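Local coordinates for RahU protein (Pseudomonas aeruginosa PAO1, PDB 6ZC2) that interacts with the membrane lipid ceramide phosphorylethanolamine, as a bacterial member of the aegerolysin family, to which glycolipid binding is generally assigned, at residues 117-121 against 122-126. Residues are numbered along the deposited sequence; the frame is centred on the assembly and turned at random.
With EDO (1,2-ethanediol), chain E.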
# COMPACT_ATOMS: atom_id res chain seq x y z
N GLY A 117 -12.19 -2.11 1.85
CA GLY A 117 -12.22 -0.69 2.10
C GLY A 117 -11.71 0.14 0.93
O GLY A 117 -11.27 -0.38 -0.10
N GLY A 118 -11.76 1.45 1.11
CA GLY A 118 -11.24 2.40 0.14
C GLY A 118 -12.36 3.13 -0.59
O GLY A 118 -13.41 2.55 -0.90
N ASN A 119 -12.13 4.41 -0.88
CA ASN A 119 -13.12 5.28 -1.53
C ASN A 119 -12.77 5.41 -3.01
O ASN A 119 -11.75 6.02 -3.36
CB ASN A 119 -13.12 6.66 -0.89
CG ASN A 119 -13.47 6.65 0.58
OD1 ASN A 119 -14.40 5.96 1.00
ND2 ASN A 119 -12.73 7.41 1.37
N ALA A 120 -13.64 4.90 -3.88
CA ALA A 120 -13.41 4.99 -5.32
C ALA A 120 -13.64 6.40 -5.87
O ALA A 120 -13.07 6.74 -6.91
CB ALA A 120 -14.29 4.00 -6.07
N THR A 121 -14.46 7.22 -5.21
CA THR A 121 -14.72 8.56 -5.70
C THR A 121 -14.44 9.66 -4.69
O THR A 121 -14.72 10.83 -4.98
CB THR A 121 -16.16 8.69 -6.22
OG1 THR A 121 -17.08 8.42 -5.15
CG2 THR A 121 -16.41 7.71 -7.36
N GLY A 122 -13.88 9.34 -3.53
CA GLY A 122 -13.57 10.37 -2.57
C GLY A 122 -12.39 11.21 -2.99
O GLY A 122 -11.62 10.85 -3.89
N THR A 123 -12.24 12.36 -2.34
CA THR A 123 -10.99 13.11 -2.46
C THR A 123 -9.81 12.20 -2.14
O THR A 123 -8.80 12.18 -2.86
CB THR A 123 -11.03 14.31 -1.52
OG1 THR A 123 -12.12 15.17 -1.88
CG2 THR A 123 -9.73 15.08 -1.59
N ASP A 124 -9.94 11.40 -1.08
CA ASP A 124 -8.93 10.44 -0.66
C ASP A 124 -9.44 9.02 -0.88
O ASP A 124 -10.65 8.76 -0.81
CB ASP A 124 -8.66 10.61 0.84
CG ASP A 124 -9.92 10.45 1.68
OD1 ASP A 124 -10.77 11.36 1.65
OD2 ASP A 124 -10.07 9.40 2.35
N ILE A 125 -8.50 8.10 -1.13
CA ILE A 125 -8.81 6.68 -1.05
C ILE A 125 -9.10 6.29 0.39
O ILE A 125 -10.03 5.53 0.67
CB ILE A 125 -7.68 5.83 -1.66
CG1 ILE A 125 -7.60 6.03 -3.18
CG2 ILE A 125 -7.87 4.36 -1.30
CD1 ILE A 125 -6.35 5.44 -3.82
N GLY A 126 -8.29 6.79 1.32
CA GLY A 126 -8.46 6.45 2.73
C GLY A 126 -7.83 5.11 3.08
O GLY A 126 -6.86 4.67 2.47
C1 EDO E . -11.70 4.23 3.33
O1 EDO E . -11.90 2.88 3.78
C2 EDO E . -12.01 5.22 4.46
O2 EDO E . -10.85 5.44 5.28
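Asn119 faces Asp124 and Ile125 across the bend of a loop, a compact example of a loop whose two limbs are joined by the main chain and side chain of one residue. Its backbone N grips Ile125 O firmly at 2.8 Å, meeting a lone pair in the carbonyl plane, while Asn119 ND2 reaches Asp124 O only through a weak bond (3.3 Å). With CG set beside its own backbone N (chi1 -61°), the Asn119 side chain runs alongside the two carbonyl oxygens, and its CB comes within 3.2 Å of Asp124 O.

A weaker polar contact adds to these: Gly118 CA offers a C-H to Ile125 O at 3.4 Å. Separately, an ethanediol, probably from the crystallisation liquor, accepts a hydrogen bond at its O1 from Gly118 N (3.0 Å) and is also hydrogen-bonded to Glu127 O.

Apolar packing is slight, Ile125 CG2 lying 4.2 Å from Gly118 CA while the side chain turns inward to Ile7 of strand 6-13. Asn100 ND2 is hydrogen-bonded to the carbonyls of Asn119 and Gly122, and Ile125 N donates to Asp92 OD2. The loop connects edge strand 111-116 to its antiparallel neighbour 126-134, which lies between it and strand 6-13 in the mixed sheet.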